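Local coordinates for protein phospho-furanose lactonase (Mycoplasma synoviae, PDB 3OVG) that hydrolyses D-xylono-1,4-lactone 5-phosphate and L-arabino-1,4-lactone 5-phosphate, and also carboxy 1,4-lactones, with two zinc ions per subunit, at residues N5-G13 against R326-R334; T23-K31 against T270-Q281. All coordinates share one frame; numbering follows the deposited sequence.

Contact 1 (N5-G13 against R326-R334); sequences NKFARTVLG and RVLAFDEKR
Phe7 and Phe330 meet in an offset stack, their ring centroids 4.8 Å apart and their planes inclined by 28°. The overlap is partial: CE1 at the rim of the Phe7 ring lies over one face of Phe330, 3.5 Å from Phe330 CG, while Phe330 CB rests on the face of Phe7 as a CH-pi contact. Phe7 reaches this position because its CG is set between the backbone N and the carbonyl carbon (chi1 70°). Farther out on the Phe330 ring, Arg9 crosses at about a right angle. Its CB touches Phe330 CE1, and its guanidinium, turned 49° from the ring plane, brings Arg9 NH1 to 3.4 Å from Phe330 CE2. A bend at chi3 turns this head group, whose NE forms a salt bridge with OD1 of Asp14 in strand 13-16.

Alongside the stack, the backbones are joined directly: Phe330 N donates to Phe7 O at 2.9 Å, and Ala329 CA adds a CA-H...O contact to the same oxygen. Strand 7-10 forms an antiparallel hairpin with strand 13-16, ahead of the TIM-barrel strands of this phosphotriesterase-family enzyme, and the chain leaving helix 313-327 crosses it here. Two waters extend the junction. One accepts from Phe7 N and donates to Phe330 O; the other accepts from Arg9 N and donates to Leu328 O, and sits at the edge of the Phe330 ring.

At the exposed end, Lys6 CB packs against Ala329 CB at 4.0 Å, and Lys6 NZ forms a salt bridge with Glu332 OE2 whose hydrogen bond is weak. Outside the two segments, Phe330 packs on Cys183 and Pro184, and Lys211 NZ donates to the carbonyl oxygens of Arg326 and Ala329.

Contact 2 (T23-K31 against T270-Q281); sequences TDCHDHFIK and TLSLDAGRILYQ. With ZN (zinc ion), chain G; PO4 (phosphate ion), chain I.
Asp27 OD1 accepts two backbone N-H groups, one from each segment. Ala275 N, 2.8 Å from Asp27 OD1, approaches from 50° out of the carboxylate plane, whereas His28 N uses the anti lone pair. This buried carboxylate thus ties together the C-terminal ends of strands 22-25 and 269-271, the first and last strands of the TIM barrel, where the amidohydrolase metal site lies. Asp274 N donates to His26 O at 2.9 Å, and deeper in the barrel Cys25 N donates to Leu271 O.

The His-X-His pair, His26 and His28, binds one zinc ion through both NE2 atoms, and Asp274 OD1 completes the link from the second segment, 2.2 Å from the zinc. The carboxylate lies alongside both imidazoles, its plane turned 63° from the His26 ring and 53° from that of His28, with OD1 at the edge of the latter. His26 ND1 and His28 ND1 are hydrogen-bonded to Ser215 OG and Asp70 OD2, which with the zinc bonds fixes the rotation of both rings. Two waters also bind this zinc, and the carbamylated Lys155 bridges it to the second.

Lys31, extended beyond CG, passes its CE over one face of the His28 ring. Lys31 NZ donates to Gly276 O at 2.7 Å on a lone pair, to a zinc-bound water, and forms a salt bridge with Glu36. Beside the substrate-binding residues 277-280 sits a phosphate ion, probably from the crystallisation liquor; Lys246 NZ and Tyr247 OH, from another loop, hold it together with Arg277 NH1, weakly, and Tyr280 OH, which donates to phosphate O4 at 2.7 Å.

The centres of the two contacts lie about 21 Å apart, and contact 2 is nested along the chain within the loop closed by contact 1: 5-13, 23-31, 270-281, then 326-334. Contact 2 closes the barrel between its first and last strands, at the catalytic mouth. Contact 1 joins the N-terminal hairpin to the chain that follows the last barrel helix, 313-327, on the side away from the zinc site. They meet where Leu328 CD1 packs on Thr23 CG2 at 3.9 Å, at the start of a strand that runs on to the zinc ligands. The N-terminal hairpin and the segment just after helix 313-327 thus meet at the end of the barrel away from the metal site, the Leu328 side chain about 14 Å from a bound zinc.

Contact 1 (N5-G13 against R326-R334)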
loop_
_atom_site.group_PDB
_atom_site.type_symbol
_atom_site.label_atom_id
_atom_site.label_comp_id
_atom_site.label_asym_id
_atom_site.label_seq_id
_atom_site.Cartn_x
_atom_site.Cartn_y
_atom_site.Cartn_z
ATOM N N ASN A 5 18.211 -39.317 35.612
ATOM C CA ASN A 5 17.207 -38.553 36.367
ATOM C C ASN A 5 17.028 -37.125 35.774
ATOM O O ASN A 5 17.310 -36.123 36.417
ATOM C CB ASN A 5 17.625 -38.482 37.840
ATOM C CG ASN A 5 16.505 -38.901 38.817
ATOM O OD1 ASN A 5 15.766 -39.869 38.584
ATOM N ND2 ASN A 5 16.403 -38.175 39.936
ATOM N N LYS A 6 16.565 -37.061 34.537
ATOM C CA LYS A 6 16.540 -35.834 33.775
ATOM C C LYS A 6 15.153 -35.219 33.822
ATOM O O LYS A 6 14.169 -35.950 33.869
ATOM C CB LYS A 6 16.943 -36.139 32.329
ATOM C CG LYS A 6 18.407 -36.559 32.192
ATOM C CD LYS A 6 19.270 -35.664 33.075
ATOM C CE LYS A 6 20.782 -35.846 32.877
ATOM N NZ LYS A 6 21.540 -34.636 33.447
ATOM N N PHE A 7 15.076 -33.887 33.834
ATOM C CA PHE A 7 13.780 -33.233 33.842
ATOM C C PHE A 7 13.582 -32.259 32.683
ATOM O O PHE A 7 14.549 -31.818 32.053
ATOM C CB PHE A 7 13.556 -32.515 35.172
ATOM C CG PHE A 7 14.420 -31.304 35.360
ATOM C CD1 PHE A 7 13.992 -30.059 34.925
ATOM C CD2 PHE A 7 15.673 -31.419 35.961
ATOM C CE1 PHE A 7 14.797 -28.915 35.128
ATOM C CE2 PHE A 7 16.478 -30.310 36.153
ATOM C CZ PHE A 7 16.047 -29.059 35.734
ATOM N N ALA A 8 12.319 -31.950 32.406
ATOM C CA ALA A 8 11.948 -30.820 31.559
ATOM C C ALA A 8 11.243 -29.821 32.466
ATOM O O ALA A 8 10.652 -30.189 33.480
ATOM C CB ALA A 8 11.032 -31.264 30.438
ATOM N N ARG A 9 11.279 -28.559 32.095
ATOM C CA ARG A 9 10.717 -27.539 32.975
ATOM C C ARG A 9 9.409 -27.005 32.385
ATOM O O ARG A 9 9.447 -26.232 31.434
ATOM C CB ARG A 9 11.731 -26.401 33.160
ATOM C CG ARG A 9 11.191 -25.204 33.933
ATOM C CD ARG A 9 12.322 -24.494 34.660
ATOM N NE ARG A 9 12.990 -25.376 35.615
ATOM C CZ ARG A 9 14.212 -25.166 36.118
ATOM N NH1 ARG A 9 14.935 -24.110 35.762
ATOM N NH2 ARG A 9 14.729 -26.039 36.964
ATOM N N THR A 10 8.258 -27.434 32.918
ATOM C CA THR A 10 6.970 -26.965 32.426
ATOM C C THR A 10 6.500 -25.806 33.266
ATOM O O THR A 10 7.098 -25.498 34.313
ATOM C CB THR A 10 5.841 -28.053 32.435
ATOM O OG1 THR A 10 5.344 -28.247 33.765
ATOM C CG2 THR A 10 6.332 -29.354 31.879
ATOM N N VAL A 11 5.437 -25.155 32.798
ATOM C CA VAL A 11 4.875 -24.006 33.503
ATOM C C VAL A 11 4.328 -24.436 34.846
ATOM O O VAL A 11 4.286 -23.665 35.770
ATOM C CB VAL A 11 3.799 -23.258 32.651
ATOM C CG1 VAL A 11 4.457 -22.741 31.358
ATOM C CG2 VAL A 11 2.583 -24.179 32.355
ATOM N N LEU A 12 3.979 -25.702 34.981
ATOM C CA LEU A 12 3.465 -26.153 36.268
ATOM C C LEU A 12 4.540 -26.831 37.094
ATOM O O LEU A 12 4.238 -27.373 38.144
ATOM C CB LEU A 12 2.295 -27.107 36.077
ATOM C CG LEU A 12 0.866 -26.543 36.038
ATOM C CD1 LEU A 12 0.778 -25.027 35.890
ATOM C CD2 LEU A 12 0.053 -27.267 34.975
ATOM N N GLY A 13 5.795 -26.806 36.633
ATOM C CA GLY A 13 6.860 -27.471 37.381
ATOM C C GLY A 13 7.710 -28.468 36.593
ATOM O O GLY A 13 7.364 -28.871 35.468
ATOM N N ARG A 326 15.087 -36.269 24.769
ATOM C CA ARG A 326 16.496 -35.888 24.714
ATOM C C ARG A 326 16.706 -34.376 24.672
ATOM O O ARG A 326 17.376 -33.817 25.526
ATOM C CB ARG A 326 17.182 -36.528 23.505
ATOM C CG ARG A 326 18.605 -36.063 23.329
ATOM C CD ARG A 326 19.335 -36.831 22.216
ATOM N NE ARG A 326 18.798 -36.590 20.870
ATOM C CZ ARG A 326 18.911 -35.435 20.217
ATOM N NH1 ARG A 326 19.513 -34.399 20.793
ATOM N NH2 ARG A 326 18.406 -35.300 18.991
ATOM N N VAL A 327 16.127 -33.708 23.685
ATOM C CA VAL A 327 16.488 -32.317 23.418
ATOM C C VAL A 327 15.880 -31.312 24.409
ATOM O O VAL A 327 16.408 -30.214 24.549
ATOM C CB VAL A 327 16.163 -31.903 21.977
ATOM C CG1 VAL A 327 16.894 -32.802 21.005
ATOM C CG2 VAL A 327 14.639 -31.949 21.712
ATOM N N LEU A 328 14.810 -31.700 25.110
ATOM C CA LEU A 328 14.137 -30.804 26.053
ATOM C C LEU A 328 14.590 -31.002 27.505
ATOM O O LEU A 328 14.185 -30.244 28.390
ATOM C CB LEU A 328 12.610 -30.964 25.967
ATOM C CG LEU A 328 11.954 -30.564 24.633
ATOM C CD1 LEU A 328 10.452 -30.887 24.730
ATOM C CD2 LEU A 328 12.127 -29.072 24.390
ATOM N N ALA A 329 15.419 -32.020 27.752
ATOM C CA ALA A 329 15.899 -32.300 29.111
ATOM C C ALA A 329 16.904 -31.233 29.533
ATOM O O ALA A 329 17.744 -30.863 28.728
ATOM C CB ALA A 329 16.553 -33.696 29.150
ATOM N N PHE A 330 16.851 -30.727 30.760
ATOM C CA PHE A 330 17.909 -29.808 31.183
ATOM C C PHE A 330 19.268 -30.505 31.262
ATOM O O PHE A 330 19.360 -31.669 31.676
ATOM C CB PHE A 330 17.576 -29.167 32.535
ATOM C CG PHE A 330 16.763 -27.884 32.414
ATOM C CD1 PHE A 330 15.631 -27.840 31.614
ATOM C CD2 PHE A 330 17.141 -26.741 33.092
ATOM C CE1 PHE A 330 14.874 -26.679 31.495
ATOM C CE2 PHE A 330 16.379 -25.562 32.999
ATOM C CZ PHE A 330 15.258 -25.525 32.206
ATOM N N ASP A 331 20.327 -29.795 30.881
ATOM C CA ASP A 331 21.687 -30.270 31.146
ATOM C C ASP A 331 22.002 -29.875 32.561
ATOM O O ASP A 331 21.273 -29.058 33.142
ATOM C CB ASP A 331 22.705 -29.560 30.253
ATOM C CG ASP A 331 22.951 -30.288 28.975
ATOM O OD1 ASP A 331 22.329 -31.360 28.779
ATOM O OD2 ASP A 331 23.768 -29.792 28.183
ATOM N N GLU A 332 23.084 -30.436 33.109
ATOM C CA GLU A 332 23.650 -29.894 34.328
ATOM C C GLU A 332 24.168 -28.491 33.996
ATOM O O GLU A 332 24.643 -28.246 32.880
ATOM C CB GLU A 332 24.807 -30.751 34.878
ATOM C CG GLU A 332 24.403 -32.154 35.426
ATOM C CD GLU A 332 23.107 -32.146 36.263
ATOM O OE1 GLU A 332 23.093 -31.592 37.408
ATOM O OE2 GLU A 332 22.097 -32.716 35.766
ATOM N N LYS A 333 24.088 -27.610 34.994
ATOM C CA LYS A 333 24.596 -26.245 34.928
ATOM C C LYS A 333 26.109 -26.190 34.748
ATOM O O LYS A 333 26.840 -27.032 35.269
ATOM C CB LYS A 333 24.279 -25.512 36.214
ATOM C CG LYS A 333 22.833 -25.418 36.534
ATOM C CD LYS A 333 22.705 -24.358 37.642
ATOM C CE LYS A 333 21.353 -24.344 38.298
ATOM N NZ LYS A 333 21.233 -23.039 39.076
ATOM N N ARG A 334 26.566 -25.202 33.986
ATOM C CA ARG A 334 27.981 -24.967 33.772
ATOM C C ARG A 334 28.233 -23.498 33.985
ATOM O O ARG A 334 27.302 -22.700 33.983
ATOM C CB ARG A 334 28.383 -25.332 32.344
ATOM C CG ARG A 334 28.273 -26.824 32.082
ATOM C CD ARG A 334 28.855 -27.182 30.718
ATOM N NE ARG A 334 27.902 -27.018 29.632
ATOM C CZ ARG A 334 28.153 -26.382 28.487
ATOM N NH1 ARG A 334 29.334 -25.817 28.259
ATOM N NH2 ARG A 334 27.203 -26.302 27.555
HETATM O O HOH W 1 17.529 -32.766 33.717
HETATM O O HOH W 2 12.578 -28.022 29.370
#

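Contact 2 (T23-K31 against T270-Q281)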
loop_
_atom_site.group_PDB
_atom_site.type_symbol
_atom_site.label_atom_id
_atom_site.label_comp_id
_atom_site.label_asym_id
_atom_site.label_seq_id
_atom_site.Cartn_x
_atom_site.Cartn_y
_atom_site.Cartn_z
ATOM N N THR A 23 5.314 -35.057 21.923
ATOM C CA THR A 23 5.537 -33.631 22.086
ATOM C C THR A 23 5.557 -32.889 20.760
ATOM O O THR A 23 6.289 -33.230 19.827
ATOM C CB THR A 23 6.881 -33.337 22.823
ATOM O OG1 THR A 23 6.918 -34.058 24.063
ATOM C CG2 THR A 23 7.053 -31.830 23.082
ATOM N N ASP A 24 4.747 -31.847 20.727
ATOM C CA ASP A 24 4.690 -30.904 19.642
ATOM C C ASP A 24 5.716 -29.850 20.039
ATOM O O ASP A 24 5.493 -29.125 21.014
ATOM C CB ASP A 24 3.277 -30.340 19.645
ATOM C CG ASP A 24 3.102 -29.132 18.765
ATOM O OD1 ASP A 24 4.073 -28.636 18.137
ATOM O OD2 ASP A 24 1.934 -28.694 18.703
ATOM N N CYS A 25 6.814 -29.752 19.289
ATOM C CA CYS A 25 7.986 -28.996 19.742
ATOM C C CYS A 25 7.988 -27.506 19.411
ATOM O O CYS A 25 8.919 -26.798 19.796
ATOM C CB CYS A 25 9.286 -29.647 19.250
ATOM S SG CYS A 25 9.638 -31.198 20.151
ATOM N N HIS A 26 6.947 -27.023 18.738
ATOM C CA HIS A 26 6.865 -25.612 18.392
ATOM C C HIS A 26 5.446 -25.259 17.978
ATOM O O HIS A 26 4.996 -25.633 16.911
ATOM C CB HIS A 26 7.881 -25.282 17.289
ATOM C CG HIS A 26 7.902 -23.845 16.874
ATOM N ND1 HIS A 26 9.051 -23.217 16.428
ATOM C CD2 HIS A 26 6.917 -22.915 16.828
ATOM C CE1 HIS A 26 8.761 -21.968 16.105
ATOM N NE2 HIS A 26 7.475 -21.760 16.336
ATOM N N ASP A 27 4.739 -24.544 18.850
ATOM C CA ASP A 27 3.355 -24.226 18.570
ATOM C C ASP A 27 2.877 -23.042 19.389
ATOM O O ASP A 27 3.680 -22.419 20.107
ATOM C CB ASP A 27 2.481 -25.463 18.800
ATOM C CG ASP A 27 1.465 -25.650 17.692
ATOM O OD1 ASP A 27 0.873 -24.629 17.282
ATOM O OD2 ASP A 27 1.273 -26.792 17.220
ATOM N N HIS A 28 1.586 -22.735 19.303
ATOM C CA HIS A 28 1.092 -21.513 19.895
ATOM C C HIS A 28 -0.329 -21.708 20.311
ATOM O O HIS A 28 -1.001 -22.557 19.772
ATOM C CB HIS A 28 1.149 -20.351 18.894
ATOM C CG HIS A 28 2.517 -20.095 18.377
ATOM N ND1 HIS A 28 3.415 -19.295 19.040
ATOM C CD2 HIS A 28 3.172 -20.593 17.302
ATOM C CE1 HIS A 28 4.562 -19.293 18.390
ATOM N NE2 HIS A 28 4.441 -20.082 17.337
ATOM N N PHE A 29 -0.787 -20.883 21.245
ATOM C CA PHE A 29 -2.204 -20.810 21.544
ATOM C C PHE A 29 -2.619 -19.362 21.703
ATOM O O PHE A 29 -3.557 -18.897 21.047
ATOM C CB PHE A 29 -2.530 -21.606 22.806
ATOM C CG PHE A 29 -2.518 -23.090 22.596
ATOM C CD1 PHE A 29 -3.430 -23.689 21.735
ATOM C CD2 PHE A 29 -1.614 -23.887 23.268
ATOM C CE1 PHE A 29 -3.423 -25.102 21.531
ATOM C CE2 PHE A 29 -1.603 -25.280 23.075
ATOM C CZ PHE A 29 -2.521 -25.886 22.216
ATOM N N ILE A 30 -1.919 -18.662 22.596
ATOM C CA ILE A 30 -2.158 -17.252 22.827
ATOM C C ILE A 30 -1.028 -16.404 22.236
ATOM O O ILE A 30 0.150 -16.626 22.538
ATOM C CB ILE A 30 -2.258 -16.971 24.337
ATOM C CG1 ILE A 30 -3.331 -17.887 24.968
ATOM C CG2 ILE A 30 -2.531 -15.466 24.583
ATOM C CD1 ILE A 30 -4.752 -17.565 24.539
ATOM N N LYS A 31 -1.399 -15.455 21.383
ATOM C CA LYS A 31 -0.505 -14.425 20.906
ATOM C C LYS A 31 -1.195 -13.118 21.234
ATOM O O LYS A 31 -2.205 -12.731 20.616
ATOM C CB LYS A 31 -0.257 -14.542 19.397
ATOM C CG LYS A 31 0.683 -15.703 19.002
ATOM C CD LYS A 31 0.926 -15.737 17.454
ATOM C CE LYS A 31 2.043 -16.745 17.082
ATOM N NZ LYS A 31 2.506 -16.572 15.645
ATOM N N THR A 270 12.501 -33.412 15.064
ATOM C CA THR A 270 11.263 -33.348 15.816
ATOM C C THR A 270 10.185 -32.763 14.910
ATOM O O THR A 270 10.474 -32.325 13.781
ATOM C CB THR A 270 11.413 -32.510 17.111
ATOM O OG1 THR A 270 11.922 -31.232 16.764
ATOM C CG2 THR A 270 12.382 -33.196 18.078
ATOM N N LEU A 271 8.946 -32.773 15.386
ATOM C CA LEU A 271 7.804 -32.298 14.599
ATOM C C LEU A 271 7.032 -31.240 15.401
ATOM O O LEU A 271 7.203 -31.120 16.608
ATOM C CB LEU A 271 6.878 -33.453 14.238
ATOM C CG LEU A 271 7.207 -34.289 12.988
ATOM C CD1 LEU A 271 6.099 -35.307 12.762
ATOM C CD2 LEU A 271 7.326 -33.351 11.784
ATOM N N SER A 272 6.184 -30.497 14.704
ATOM C CA SER A 272 5.470 -29.347 15.249
ATOM C C SER A 272 4.431 -28.937 14.214
ATOM O O SER A 272 4.527 -29.334 13.052
ATOM C CB SER A 272 6.423 -28.188 15.493
ATOM O OG SER A 272 6.959 -27.695 14.273
ATOM N N LEU A 273 3.429 -28.175 14.631
ATOM C CA LEU A 273 2.482 -27.589 13.689
ATOM C C LEU A 273 2.793 -26.074 13.488
ATOM O O LEU A 273 2.484 -25.484 12.437
ATOM C CB LEU A 273 1.033 -27.823 14.151
ATOM C CG LEU A 273 0.437 -29.168 13.721
ATOM C CD1 LEU A 273 1.055 -29.560 12.384
ATOM C CD2 LEU A 273 0.668 -30.258 14.721
ATOM N N ASP A 274 3.448 -25.460 14.475
ATOM C CA ASP A 274 3.637 -24.029 14.433
ATOM C C ASP A 274 2.326 -23.337 14.004
ATOM O O ASP A 274 2.302 -22.574 13.030
ATOM C CB ASP A 274 4.782 -23.654 13.467
ATOM C CG ASP A 274 5.078 -22.153 13.498
ATOM O OD1 ASP A 274 4.821 -21.561 14.545
ATOM O OD2 ASP A 274 5.530 -21.570 12.497
ATOM N N ALA A 275 1.237 -23.610 14.729
ATOM C CA ALA A 275 -0.075 -23.067 14.381
ATOM C C ALA A 275 -0.199 -21.648 14.951
ATOM O O ALA A 275 -0.918 -21.403 15.933
ATOM C CB ALA A 275 -1.183 -23.991 14.915
ATOM N N GLY A 276 0.514 -20.714 14.328
ATOM C CA GLY A 276 0.666 -19.381 14.889
ATOM C C GLY A 276 -0.148 -18.299 14.204
ATOM O O GLY A 276 0.133 -17.113 14.379
ATOM N N ARG A 277 -1.153 -18.719 13.432
ATOM C CA ARG A 277 -2.163 -17.824 12.898
ATOM C C ARG A 277 -3.516 -18.404 13.288
ATOM O O ARG A 277 -3.657 -19.618 13.456
ATOM C CB ARG A 277 -2.073 -17.732 11.369
ATOM C CG ARG A 277 -0.904 -16.908 10.853
ATOM C CD ARG A 277 -0.885 -16.853 9.333
ATOM N NE ARG A 277 -2.041 -16.108 8.829
ATOM C CZ ARG A 277 -1.988 -15.227 7.822
ATOM N NH1 ARG A 277 -0.824 -14.960 7.219
ATOM N NH2 ARG A 277 -3.103 -14.598 7.429
ATOM N N ILE A 278 -4.522 -17.547 13.389
ATOM C CA ILE A 278 -5.824 -17.968 13.884
ATOM C C ILE A 278 -6.503 -19.085 13.057
ATOM O O ILE A 278 -7.250 -19.899 13.618
ATOM C CB ILE A 278 -6.735 -16.747 14.030
ATOM C CG1 ILE A 278 -7.840 -16.963 15.088
ATOM C CG2 ILE A 278 -7.236 -16.286 12.682
ATOM C CD1 ILE A 278 -8.402 -15.598 15.638
ATOM N N LEU A 279 -6.240 -19.146 11.751
ATOM C CA LEU A 279 -6.839 -20.208 10.893
ATOM C C LEU A 279 -6.036 -21.517 10.828
ATOM O O LEU A 279 -6.331 -22.407 10.027
ATOM C CB LEU A 279 -7.112 -19.707 9.470
ATOM C CG LEU A 279 -8.093 -18.524 9.389
ATOM C CD1 LEU A 279 -8.371 -18.134 7.938
ATOM C CD2 LEU A 279 -9.407 -18.871 10.096
ATOM N N TYR A 280 -5.017 -21.632 11.663
ATOM C CA TYR A 280 -4.191 -22.828 11.697
ATOM C C TYR A 280 -4.598 -23.766 12.830
ATOM O O TYR A 280 -3.930 -24.762 13.082
ATOM C CB TYR A 280 -2.693 -22.453 11.814
ATOM C CG TYR A 280 -2.112 -21.751 10.588
ATOM C CD1 TYR A 280 -2.864 -21.599 9.415
ATOM C CD2 TYR A 280 -0.784 -21.304 10.582
ATOM C CE1 TYR A 280 -2.315 -20.975 8.281
ATOM C CE2 TYR A 280 -0.240 -20.708 9.475
ATOM C CZ TYR A 280 -1.002 -20.540 8.328
ATOM O OH TYR A 280 -0.438 -19.928 7.236
ATOM N N GLN A 281 -5.701 -23.450 13.518
ATOM C CA GLN A 281 -6.264 -24.381 14.490
ATOM C C GLN A 281 -7.741 -24.569 14.197
ATOM O O GLN A 281 -8.383 -23.646 13.716
ATOM C CB GLN A 281 -6.043 -23.894 15.924
ATOM C CG GLN A 281 -4.582 -23.900 16.293
ATOM C CD GLN A 281 -4.344 -23.547 17.734
ATOM O OE1 GLN A 281 -5.219 -23.741 18.586
ATOM N NE2 GLN A 281 -3.145 -23.034 18.027
HETATM ZN ZN ZN G . 5.984 -20.025 15.646
HETATM P P PO4 I . 2.704 -18.073 7.934
HETATM O O1 PO4 I . 2.526 -17.970 9.460
HETATM O O2 PO4 I . 2.001 -16.905 7.201
HETATM O O3 PO4 I . 4.206 -18.048 7.629
HETATM O O4 PO4 I . 2.162 -19.428 7.485
HETATM O O HOH W 3 8.328 -33.987 17.942
HETATM O O HOH W 4 4.585 -18.102 14.857
HETATM O O HOH W 5 6.639 -19.597 13.426
#